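Long-range contacts in extracellular solute-binding protein (Bordetella parapertussis, PDB 3PU5), which probably binds a small solute, perhaps a polyamine, outside the cytoplasm and delivers it to a membrane transporter, as periplasmic binding proteins do: residues S86-L90 and M259-G264; F147-S151 and L315-W319; C272-Y276 and Q285-L290. Residue numbers count along the deposited sequence, not the author numbering.

Overall arrangement
The chain is built like a type 2 periplasmic binding protein, with two lobes and a cleft between them. Contacts 1 and 2 belong to different lobes. Their centres lie 37 Å apart, on opposite sides of the chain's centre, and along the sequence their segments alternate. Contact 1 joins the 86-90 turn to the end of helix 252-262. Helix 265-275 follows directly and carries segment 272-276 of contact 3; the nearest atoms of contacts 1 and 3 are about 7 Å apart, their centres 20 Å. Contact 3 folds the loop 285-290 back onto that helix. Helix 305-322 comes next and closes contact 2, so contact 3 is nested within its span; the centres of contacts 2 and 3 are 33 Å apart.

Contact 1. Residues S86-L90 and M259-G264; sequences SVPSL and MNYALG
Residues 86-87 lead into a 3-10 segment that starts at Pro-88, with Leu-90 N hydrogen-bonded to Val-87 O at 2.9 Å. The turn lies against the last turn of helix 252-262, with CA atoms 5.0 Å apart at Val-87 and Asn-260 and 5.4 Å at Ser-89 and Gly-264. Met-259, a selenomethionine with an all-t side chain, places CG 4.2 Å from Val-87 CG1. Asn-260 is the polar centre. Its chi1 is t, and OD1 accepts a hydrogen bond from Ser-89 N at 2.8 Å. Ser-89 OG (chi1 m) lies 2.7 Å from Asn-260 O and 3.1 Å from Asn-260 OD1. Leu-263 (m, t) brings CD1 within 3.7 Å of Leu-90 CD2. Asn-281 ND2 hydrogen-bonds to Leu-263 O. Gly-264 occupies the N-cap position of helix 265-275, its CA 3.4 Å from Ser-89 OG. Asn-260 and Ser-89 thus tie a 3-10 segment to the junction of two successive helices, within one lobe of a periplasmic binding protein fold.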
ATOM      1  N   SER A  86     -24.333  -1.679   7.602  1.00 15.37           N
ATOM      2  CA  SER A  86     -23.856  -0.715   8.587  1.00 16.64           C
ATOM      3  C   SER A  86     -22.907   0.337   7.999  1.00 16.05           C
ATOM      4  O   SER A  86     -22.792   1.440   8.523  1.00 16.67           O
ATOM      5  CB  SER A  86     -23.183  -1.442   9.750  1.00 17.56           C
ATOM      6  OG  SER A  86     -22.198  -2.346   9.281  1.00 17.16           O
ATOM      7  N   VAL A  87     -22.220  -0.020   6.922  1.00 14.43           N
ATOM      8  CA  VAL A  87     -21.278   0.882   6.270  1.00 14.09           C
ATOM      9  C   VAL A  87     -21.521   0.781   4.763  1.00 13.83           C
ATOM     10  O   VAL A  87     -20.830   0.045   4.067  1.00 13.53           O
ATOM     11  CB  VAL A  87     -19.795   0.522   6.616  1.00 12.60           C
ATOM     12  CG1 VAL A  87     -18.821   1.538   6.012  1.00 10.81           C
ATOM     13  CG2 VAL A  87     -19.592   0.425   8.133  1.00 11.96           C
ATOM     14  N   PRO A  88     -22.526   1.514   4.263  1.00 15.17           N
ATOM     15  CA  PRO A  88     -22.984   1.411   2.872  1.00 14.61           C
ATOM     16  C   PRO A  88     -21.862   1.529   1.843  1.00 12.60           C
ATOM     17  O   PRO A  88     -21.919   0.868   0.817  1.00 13.09           O
ATOM     18  CB  PRO A  88     -23.968   2.581   2.748  1.00 16.25           C
ATOM     19  CG  PRO A  88     -24.485   2.771   4.137  1.00 15.90           C
ATOM     20  CD  PRO A  88     -23.319   2.489   5.037  1.00 14.34           C
ATOM     21  N   SER A  89     -20.853   2.351   2.114  1.00 14.12           N
ATOM     22  CA  SER A  89     -19.726   2.502   1.186  1.00 13.69           C
ATOM     23  C   SER A  89     -19.039   1.178   0.844  1.00 12.92           C
ATOM     24  O   SER A  89     -18.456   1.037  -0.238  1.00 12.59           O
ATOM     25  CB  SER A  89     -18.699   3.500   1.727  1.00 11.99           C
ATOM     26  OG  SER A  89     -19.197   4.825   1.675  1.00 13.69           O
ATOM     27  N   LEU A  90     -19.094   0.212   1.757  1.00 10.81           N
ATOM     28  CA  LEU A  90     -18.438  -1.074   1.506  1.00 11.65           C
ATOM     29  C   LEU A  90     -18.976  -1.753   0.242  1.00 13.73           C
ATOM     30  O   LEU A  90     -18.299  -2.591  -0.362  1.00 11.84           O
ATOM     31  CB  LEU A  90     -18.574  -2.006   2.713  1.00 11.73           C
ATOM     32  CG  LEU A  90     -17.729  -1.652   3.940  1.00 11.84           C
ATOM     33  CD1 LEU A  90     -18.040  -2.588   5.117  1.00 12.47           C
ATOM     34  CD2 LEU A  90     -16.237  -1.689   3.597  1.00 10.75           C
HETATM   35  N   MSE A 259     -16.229   5.736   9.108  1.00 10.06           N
HETATM   36  CA  MSE A 259     -15.693   4.808   8.118  1.00 11.94           C
HETATM   37  C   MSE A 259     -16.498   4.902   6.823  1.00 11.56           C
HETATM   38  O   MSE A 259     -15.943   4.895   5.728  1.00 10.58           O
HETATM   39  CB  MSE A 259     -15.722   3.382   8.655  1.00 12.18           C
HETATM   40  CG  MSE A 259     -15.081   2.355   7.741  1.00 12.58           C
HETATM   41 SE   MSE A 259     -14.940   0.614   8.657  1.00 23.74          SE
HETATM   42  CE  MSE A 259     -14.107  -0.406   7.204  1.00 11.86           C
ATOM     43  N   ASN A 260     -17.815   5.004   6.953  1.00 11.30           N
ATOM     44  CA  ASN A 260     -18.659   5.130   5.779  1.00 10.60           C
ATOM     45  C   ASN A 260     -18.293   6.361   4.962  1.00 11.19           C
ATOM     46  O   ASN A 260     -18.270   6.312   3.737  1.00  9.99           O
ATOM     47  CB  ASN A 260     -20.124   5.217   6.177  1.00 11.31           C
ATOM     48  CG  ASN A 260     -21.039   5.223   4.980  1.00 14.00           C
ATOM     49  OD1 ASN A 260     -20.985   4.319   4.144  1.00 14.64           O
ATOM     50  ND2 ASN A 260     -21.876   6.250   4.876  1.00 14.01           N
ATOM     51  N   TYR A 261     -18.018   7.467   5.647  1.00  9.80           N
ATOM     52  CA  TYR A 261     -17.615   8.680   4.949  1.00 10.43           C
ATOM     53  C   TYR A 261     -16.232   8.516   4.311  1.00  9.82           C
ATOM     54  O   TYR A 261     -16.034   8.869   3.152  1.00  8.71           O
ATOM     55  CB  TYR A 261     -17.662   9.922   5.859  1.00 11.14           C
ATOM     56  CG  TYR A 261     -17.296  11.174   5.096  1.00 11.75           C
ATOM     57  CD1 TYR A 261     -16.031  11.723   5.203  1.00 11.45           C
ATOM     58  CD2 TYR A 261     -18.195  11.758   4.208  1.00 12.79           C
ATOM     59  CE1 TYR A 261     -15.676  12.847   4.476  1.00 13.27           C
ATOM     60  CE2 TYR A 261     -17.854  12.879   3.478  1.00 14.40           C
ATOM     61  CZ  TYR A 261     -16.592  13.417   3.616  1.00 12.77           C
ATOM     62  OH  TYR A 261     -16.228  14.521   2.892  1.00 13.64           O
ATOM     63  N   ALA A 262     -15.291   7.950   5.062  1.00  8.61           N
ATOM     64  CA  ALA A 262     -13.900   7.849   4.611  1.00  9.57           C
ATOM     65  C   ALA A 262     -13.772   6.984   3.369  1.00  8.00           C
ATOM     66  O   ALA A 262     -12.893   7.192   2.533  1.00  7.32           O
ATOM     67  CB  ALA A 262     -13.000   7.300   5.740  1.00 11.58           C
ATOM     68  N   LEU A 263     -14.653   6.000   3.264  1.00  8.39           N
ATOM     69  CA  LEU A 263     -14.630   5.059   2.154  1.00  8.52           C
ATOM     70  C   LEU A 263     -15.566   5.514   1.044  1.00 10.04           C
ATOM     71  O   LEU A 263     -15.663   4.861  -0.004  1.00  9.72           O
ATOM     72  CB  LEU A 263     -15.026   3.651   2.637  1.00  9.57           C
ATOM     73  CG  LEU A 263     -14.043   2.976   3.605  1.00 10.39           C
ATOM     74  CD1 LEU A 263     -14.562   1.619   4.103  1.00  9.51           C
ATOM     75  CD2 LEU A 263     -12.686   2.827   2.942  1.00  8.94           C
ATOM     76  N   GLY A 264     -16.255   6.628   1.282  1.00  8.81           N
ATOM     77  CA  GLY A 264     -17.205   7.161   0.322  1.00 10.11           C
ATOM     78  C   GLY A 264     -16.509   7.870  -0.822  1.00  9.87           C
ATOM     79  O   GLY A 264     -15.314   8.185  -0.745  1.00  8.97           O
TER

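Contact 2. Residues F147-S151 and L315-W319; sequences FNNLS and LLDLW
Residues 147-148 end a strand in extended conformation. The chain stays extended through Asn-149, then bends at Leu-150 (phi/psi -54/-45). Residues 315-319 form one regular helical turn, with Trp-319 N hydrogen-bonded to Leu-315 O at 2.9 Å. The nearest CA atoms, those of Leu-150 and Leu-316, are 7.3 Å apart, and no hydrogen bond crosses. Side chains fill the gap. Leu-150 (t, p) and Trp-319 (chi1 t, chi2 -76°) make a CH-pi contact: Leu-150 CB sits 3.5 Å from the centroid of the six-membered ring, 11° off its normal. Leu-150 CD2 reaches on to Leu-315 CG at 3.6 Å and Leu-316 CD2 at 3.7 Å. Here the C-terminal helix 305-322 packs over the end of strand 145-148 in an alpha/beta lobe of the binding-protein fold. That strand runs parallel to strand 188-192. The far end of the indole meets the strand: Trp-319 CH2 is 3.5 Å from Asn-148 O and 4.5 Å from Phe-147 CD1. Asn-149 ND2 lies 3.7 Å from Trp-319 CZ2, while Asn-149 OD1 is hydrogen-bonded to Ser-152 OG. Phe-191 stacks edge-to-face with Trp-319, and Leu-160 and Leu-181 also touch the indole.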
ATOM      1  N   PHE A 147      16.741  -2.813  -6.596  1.00  9.67           N
ATOM      2  CA  PHE A 147      15.660  -3.693  -6.151  1.00  7.46           C
ATOM      3  C   PHE A 147      15.401  -3.520  -4.653  1.00  9.50           C
ATOM      4  O   PHE A 147      16.311  -3.185  -3.907  1.00  9.34           O
ATOM      5  CB  PHE A 147      16.004  -5.161  -6.452  1.00  9.35           C
ATOM      6  CG  PHE A 147      14.837  -6.101  -6.304  1.00  9.43           C
ATOM      7  CD1 PHE A 147      14.556  -6.690  -5.080  1.00  9.74           C
ATOM      8  CD2 PHE A 147      14.005  -6.379  -7.391  1.00 11.40           C
ATOM      9  CE1 PHE A 147      13.464  -7.542  -4.933  1.00 10.33           C
ATOM     10  CE2 PHE A 147      12.909  -7.236  -7.254  1.00  8.77           C
ATOM     11  CZ  PHE A 147      12.644  -7.821  -6.024  1.00  9.87           C
ATOM     12  N   ASN A 148      14.161  -3.743  -4.221  1.00  8.69           N
ATOM     13  CA  ASN A 148      13.787  -3.601  -2.808  1.00  8.90           C
ATOM     14  C   ASN A 148      14.617  -4.503  -1.886  1.00  9.83           C
ATOM     15  O   ASN A 148      14.685  -5.717  -2.103  1.00  9.43           O
ATOM     16  CB  ASN A 148      12.307  -3.979  -2.590  1.00  9.49           C
ATOM     17  CG  ASN A 148      11.366  -3.380  -3.626  1.00  9.27           C
ATOM     18  OD1 ASN A 148      10.337  -2.790  -3.271  1.00 11.14           O
ATOM     19  ND2 ASN A 148      11.680  -3.567  -4.905  1.00  8.92           N
ATOM     20  N   ASN A 149      15.223  -3.934  -0.850  1.00  9.24           N
ATOM     21  CA  ASN A 149      15.865  -4.772   0.160  1.00 11.08           C
ATOM     22  C   ASN A 149      14.819  -5.492   0.996  1.00 11.68           C
ATOM     23  O   ASN A 149      13.961  -4.841   1.592  1.00 10.63           O
ATOM     24  CB  ASN A 149      16.768  -3.955   1.079  1.00 10.47           C
ATOM     25  CG  ASN A 149      17.550  -4.836   2.043  1.00 13.58           C
ATOM     26  OD1 ASN A 149      17.613  -4.571   3.238  1.00 15.61           O
ATOM     27  ND2 ASN A 149      18.129  -5.901   1.520  1.00 13.59           N
ATOM     28  N   LEU A 150      14.884  -6.823   1.046  1.00 10.76           N
ATOM     29  CA  LEU A 150      13.878  -7.600   1.784  1.00 13.28           C
ATOM     30  C   LEU A 150      13.721  -7.156   3.248  1.00 15.12           C
ATOM     31  O   LEU A 150      12.604  -6.986   3.741  1.00 16.18           O
ATOM     32  CB  LEU A 150      14.149  -9.110   1.702  1.00 13.86           C
ATOM     33  CG  LEU A 150      13.033  -9.954   2.327  1.00 16.64           C
ATOM     34  CD1 LEU A 150      11.690  -9.533   1.757  1.00 15.73           C
ATOM     35  CD2 LEU A 150      13.246 -11.453   2.149  1.00 13.99           C
ATOM     36  N   SER A 151      14.838  -6.935   3.931  1.00 13.40           N
ATOM     37  CA  SER A 151      14.820  -6.600   5.355  1.00 16.74           C
ATOM     38  C   SER A 151      14.396  -5.173   5.697  1.00 15.97           C
ATOM     39  O   SER A 151      14.412  -4.798   6.867  1.00 15.14           O
ATOM     40  CB  SER A 151      16.209  -6.830   5.961  1.00 19.01           C
ATOM     41  OG  SER A 151      16.639  -8.153   5.710  1.00 29.59           O
ATOM     42  N   LEU A 315      11.447 -16.983   3.836  1.00 20.93           N
ATOM     43  CA  LEU A 315      11.867 -16.106   2.740  1.00 19.59           C
ATOM     44  C   LEU A 315      13.188 -15.410   3.071  1.00 18.21           C
ATOM     45  O   LEU A 315      14.105 -15.370   2.250  1.00 19.48           O
ATOM     46  CB  LEU A 315      10.775 -15.069   2.435  1.00 16.39           C
ATOM     47  CG  LEU A 315      10.971 -14.150   1.221  1.00 18.09           C
ATOM     48  CD1 LEU A 315      11.209 -14.950  -0.066  1.00 15.95           C
ATOM     49  CD2 LEU A 315       9.775 -13.205   1.068  1.00 14.86           C
ATOM     50  N   LEU A 316      13.277 -14.861   4.277  1.00 17.50           N
ATOM     51  CA  LEU A 316      14.495 -14.207   4.753  1.00 19.63           C
ATOM     52  C   LEU A 316      15.686 -15.161   4.743  1.00 23.43           C
ATOM     53  O   LEU A 316      16.784 -14.795   4.324  1.00 20.20           O
ATOM     54  CB  LEU A 316      14.285 -13.672   6.170  1.00 20.94           C
ATOM     55  CG  LEU A 316      13.291 -12.524   6.306  1.00 23.58           C
ATOM     56  CD1 LEU A 316      12.818 -12.391   7.742  1.00 25.76           C
ATOM     57  CD2 LEU A 316      13.918 -11.226   5.817  1.00 25.74           C
ATOM     58  N   ASP A 317      15.454 -16.380   5.225  1.00 22.58           N
ATOM     59  CA  ASP A 317      16.473 -17.429   5.234  1.00 25.24           C
ATOM     60  C   ASP A 317      17.016 -17.683   3.824  1.00 24.59           C
ATOM     61  O   ASP A 317      18.227 -17.660   3.605  1.00 25.38           O
ATOM     62  CB  ASP A 317      15.899 -18.731   5.803  1.00 23.67           C
ATOM     63  CG  ASP A 317      15.778 -18.706   7.322  1.00 31.11           C
ATOM     64  OD1 ASP A 317      16.364 -17.801   7.961  1.00 33.37           O
ATOM     65  OD2 ASP A 317      15.103 -19.603   7.882  1.00 35.78           O
ATOM     66  N   LEU A 318      16.113 -17.930   2.878  1.00 23.78           N
ATOM     67  CA  LEU A 318      16.492 -18.151   1.480  1.00 23.69           C
ATOM     68  C   LEU A 318      17.243 -16.952   0.916  1.00 24.51           C
ATOM     69  O   LEU A 318      18.233 -17.106   0.193  1.00 25.92           O
ATOM     70  CB  LEU A 318      15.257 -18.418   0.623  1.00 24.14           C
ATOM     71  CG  LEU A 318      14.717 -19.844   0.577  1.00 26.91           C
ATOM     72  CD1 LEU A 318      13.638 -19.934  -0.478  1.00 26.47           C
ATOM     73  CD2 LEU A 318      15.839 -20.834   0.279  1.00 30.26           C
ATOM     74  N   TRP A 319      16.756 -15.758   1.242  1.00 20.16           N
ATOM     75  CA  TRP A 319      17.412 -14.520   0.837  1.00 22.56           C
ATOM     76  C   TRP A 319      18.851 -14.510   1.352  1.00 26.12           C
ATOM     77  O   TRP A 319      19.792 -14.379   0.576  1.00 25.34           O
ATOM     78  CB  TRP A 319      16.626 -13.309   1.356  1.00 19.01           C
ATOM     79  CG  TRP A 319      17.204 -11.947   1.040  1.00 20.18           C
ATOM     80  CD1 TRP A 319      18.272 -11.349   1.648  1.00 24.81           C
ATOM     81  CD2 TRP A 319      16.711 -10.997   0.079  1.00 17.87           C
ATOM     82  NE1 TRP A 319      18.489 -10.102   1.114  1.00 23.37           N
ATOM     83  CE2 TRP A 319      17.544  -9.859   0.150  1.00 20.37           C
ATOM     84  CE3 TRP A 319      15.660 -11.004  -0.844  1.00 16.82           C
ATOM     85  CZ2 TRP A 319      17.352  -8.733  -0.661  1.00 16.58           C
ATOM     86  CZ3 TRP A 319      15.469  -9.886  -1.647  1.00 17.28           C
ATOM     87  CH2 TRP A 319      16.309  -8.767  -1.549  1.00 15.92           C
TER

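Contact 3. Residues C272-Y276 and Q285-L290; sequences CEAMY and QYSEKL
An ST turn is held here by a glutamate from the last turn of helix 265-275. Ser-287 OG accepts a hydrogen bond from Lys-289 N at 3.1 Å, and Leu-290 N is hydrogen-bonded to Ser-287 O at 3.2 Å. Residues 272-275 are helical; Tyr-276 then leaves the helix with positive phi (56/46). Gln-285 to Ser-287 are extended, and the chain turns at Glu-288 and Lys-289. The closest CA atoms are those of Glu-273 and Tyr-286, 7.4 Å apart. Both carboxylate oxygens of Glu-273 (chi1 m, chi2 -99°) are used. Ser-287 N donates to Glu-273 OE2 at 2.7 Å and a nearly straight 171°, and Ser-287 OG (chi1 p) donates to Glu-273 OE1 at 2.9 Å. These two hydrogen bonds hold the loop that runs on toward helix 305-322 against the preceding helix of the periplasmic binding protein. Leu-290 (m, t) turns inward, with CD1 3.6 Å from Glu-273 OE1 and CD2 3.8 Å from Tyr-276 CD2. Phe-218 of helix 214-223 touches both Leu-290 and Tyr-276. Lys-289, exposed, brings CE within 3.2 Å of Tyr-276 OH. Glu-273 OE2 meets the edge of the Tyr-286 ring, whose OH is hydrogen-bonded to Ala-279 N.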
ATOM      1  N   CYS A 272      -7.230  10.681  -2.039  1.00  8.91           N
ATOM      2  CA  CYS A 272      -6.328   9.972  -2.943  1.00  9.23           C
ATOM      3  C   CYS A 272      -5.700  10.884  -3.999  1.00 11.80           C
ATOM      4  O   CYS A 272      -4.537  10.715  -4.352  1.00 11.97           O
ATOM      5  CB  CYS A 272      -7.022   8.774  -3.583  1.00  9.56           C
ATOM      6  SG  CYS A 272      -7.461   7.513  -2.371  1.00  9.37           S
ATOM      7  N   GLU A 273      -6.459  11.858  -4.493  1.00 10.47           N
ATOM      8  CA  GLU A 273      -5.906  12.820  -5.442  1.00 13.01           C
ATOM      9  C   GLU A 273      -4.788  13.650  -4.806  1.00 12.58           C
ATOM     10  O   GLU A 273      -3.781  13.963  -5.449  1.00 12.75           O
ATOM     11  CB  GLU A 273      -7.008  13.749  -5.947  1.00 13.89           C
ATOM     12  CG  GLU A 273      -8.031  13.065  -6.845  1.00 15.29           C
ATOM     13  CD  GLU A 273      -7.775  13.287  -8.322  1.00 19.82           C
ATOM     14  OE1 GLU A 273      -6.759  13.928  -8.670  1.00 21.21           O
ATOM     15  OE2 GLU A 273      -8.594  12.818  -9.139  1.00 18.26           O
ATOM     16  N   ALA A 274      -4.982  14.020  -3.543  1.00 12.10           N
ATOM     17  CA  ALA A 274      -3.999  14.820  -2.815  1.00 12.80           C
ATOM     18  C   ALA A 274      -2.705  14.032  -2.564  1.00 11.71           C
ATOM     19  O   ALA A 274      -1.604  14.583  -2.629  1.00 10.60           O
ATOM     20  CB  ALA A 274      -4.600  15.300  -1.493  1.00 13.46           C
HETATM   21  N   MSE A 275      -2.849  12.738  -2.287  1.00 10.36           N
HETATM   22  CA  MSE A 275      -1.707  11.894  -1.933  1.00 10.97           C
HETATM   23  C   MSE A 275      -1.119  11.122  -3.110  1.00 10.89           C
HETATM   24  O   MSE A 275      -0.120  10.430  -2.940  1.00 10.53           O
HETATM   25  CB  MSE A 275      -2.099  10.893  -0.845  1.00  9.06           C
HETATM   26  CG  MSE A 275      -2.464  11.535   0.463  1.00 11.77           C
HETATM   27 SE   MSE A 275      -0.907  12.387   1.299  1.00 28.13          SE
HETATM   28  CE  MSE A 275       0.201  10.793   1.619  1.00 15.88           C
ATOM     29  N   TYR A 276      -1.724  11.232  -4.293  1.00  9.21           N
ATOM     30  CA  TYR A 276      -1.353  10.367  -5.425  1.00 11.96           C
ATOM     31  C   TYR A 276      -1.479   8.880  -5.062  1.00 10.82           C
ATOM     32  O   TYR A 276      -0.584   8.072  -5.342  1.00 10.03           O
ATOM     33  CB  TYR A 276       0.058  10.668  -5.950  1.00 13.44           C
ATOM     34  CG  TYR A 276       0.202  12.019  -6.627  1.00 15.87           C
ATOM     35  CD1 TYR A 276       0.024  13.198  -5.913  1.00 20.01           C
ATOM     36  CD2 TYR A 276       0.550  12.116  -7.964  1.00 16.50           C
ATOM     37  CE1 TYR A 276       0.164  14.432  -6.520  1.00 25.05           C
ATOM     38  CE2 TYR A 276       0.688  13.341  -8.584  1.00 17.45           C
ATOM     39  CZ  TYR A 276       0.496  14.494  -7.860  1.00 24.68           C
ATOM     40  OH  TYR A 276       0.640  15.721  -8.467  1.00 28.14           O
ATOM     41  N   GLN A 285     -13.799   8.835  -9.877  1.00 10.12           N
ATOM     42  CA  GLN A 285     -13.287   9.167 -11.198  1.00 12.77           C
ATOM     43  C   GLN A 285     -12.251  10.266 -11.032  1.00 11.80           C
ATOM     44  O   GLN A 285     -12.492  11.265 -10.352  1.00 11.82           O
ATOM     45  CB  GLN A 285     -14.433   9.596 -12.124  1.00 14.05           C
ATOM     46  CG  GLN A 285     -15.612   8.599 -12.095  1.00 15.13           C
ATOM     47  CD  GLN A 285     -16.595   8.772 -13.251  1.00 18.93           C
ATOM     48  OE1 GLN A 285     -16.250   9.316 -14.300  1.00 24.02           O
ATOM     49  NE2 GLN A 285     -17.824   8.296 -13.065  1.00 14.02           N
ATOM     50  N   TYR A 286     -11.088  10.065 -11.632  1.00 11.48           N
ATOM     51  CA  TYR A 286      -9.925  10.899 -11.332  1.00 12.47           C
ATOM     52  C   TYR A 286      -9.792  12.107 -12.241  1.00 14.96           C
ATOM     53  O   TYR A 286     -10.260  12.105 -13.384  1.00 12.23           O
ATOM     54  CB  TYR A 286      -8.643  10.072 -11.408  1.00 13.23           C
ATOM     55  CG  TYR A 286      -8.581   8.971 -10.375  1.00 14.05           C
ATOM     56  CD1 TYR A 286      -8.180   9.239  -9.074  1.00 13.76           C
ATOM     57  CD2 TYR A 286      -8.926   7.666 -10.700  1.00 16.54           C
ATOM     58  CE1 TYR A 286      -8.127   8.242  -8.125  1.00 12.11           C
ATOM     59  CE2 TYR A 286      -8.873   6.659  -9.756  1.00 14.87           C
ATOM     60  CZ  TYR A 286      -8.483   6.962  -8.471  1.00 12.79           C
ATOM     61  OH  TYR A 286      -8.418   5.964  -7.531  1.00 15.03           O
ATOM     62  N   SER A 287      -9.125  13.129 -11.720  1.00 13.24           N
ATOM     63  CA  SER A 287      -8.765  14.299 -12.496  1.00 16.03           C
ATOM     64  C   SER A 287      -7.768  13.900 -13.567  1.00 16.29           C
ATOM     65  O   SER A 287      -7.283  12.764 -13.608  1.00 13.55           O
ATOM     66  CB  SER A 287      -8.099  15.333 -11.592  1.00 17.26           C
ATOM     67  OG  SER A 287      -6.742  14.970 -11.357  1.00 17.12           O
ATOM     68  N   GLU A 288      -7.440  14.870 -14.407  1.00 17.99           N
ATOM     69  CA  GLU A 288      -6.493  14.690 -15.498  1.00 19.15           C
ATOM     70  C   GLU A 288      -5.101  14.346 -14.987  1.00 16.29           C
ATOM     71  O   GLU A 288      -4.320  13.719 -15.686  1.00 16.52           O
ATOM     72  CB  GLU A 288      -6.421  15.965 -16.345  1.00 20.08           C
ATOM     73  CG  GLU A 288      -7.661  16.227 -17.177  1.00 19.69           C
ATOM     74  CD  GLU A 288      -7.752  15.318 -18.391  1.00 27.67           C
ATOM     75  OE1 GLU A 288      -6.696  14.973 -18.967  1.00 25.18           O
ATOM     76  OE2 GLU A 288      -8.885  14.954 -18.775  1.00 26.48           O
ATOM     77  N   LYS A 289      -4.794  14.763 -13.762  1.00 19.53           N
ATOM     78  CA  LYS A 289      -3.477  14.518 -13.186  1.00 18.58           C
ATOM     79  C   LYS A 289      -3.187  13.029 -12.995  1.00 17.68           C
ATOM     80  O   LYS A 289      -2.028  12.611 -13.037  1.00 16.75           O
ATOM     81  CB  LYS A 289      -3.325  15.267 -11.859  1.00 20.87           C
ATOM     82  CG  LYS A 289      -1.893  15.548 -11.485  1.00 26.88           C
ATOM     83  CD  LYS A 289      -1.786  16.739 -10.538  1.00 35.16           C
ATOM     84  CE  LYS A 289      -2.385  16.420  -9.172  1.00 36.31           C
ATOM     85  NZ  LYS A 289      -2.136  17.505  -8.169  1.00 45.53           N
ATOM     86  N   LEU A 290      -4.232  12.226 -12.814  1.00 12.45           N
ATOM     87  CA  LEU A 290      -4.045  10.822 -12.448  1.00 13.14           C
ATOM     88  C   LEU A 290      -4.786   9.830 -13.341  1.00 14.01           C
ATOM     89  O   LEU A 290      -4.402   8.665 -13.445  1.00 13.42           O
ATOM     90  CB  LEU A 290      -4.473  10.621 -10.994  1.00 12.27           C
ATOM     91  CG  LEU A 290      -3.532  11.299 -10.003  1.00 15.66           C
ATOM     92  CD1 LEU A 290      -4.165  11.427  -8.616  1.00 15.01           C
ATOM     93  CD2 LEU A 290      -2.230  10.527  -9.941  1.00 12.41           C
TER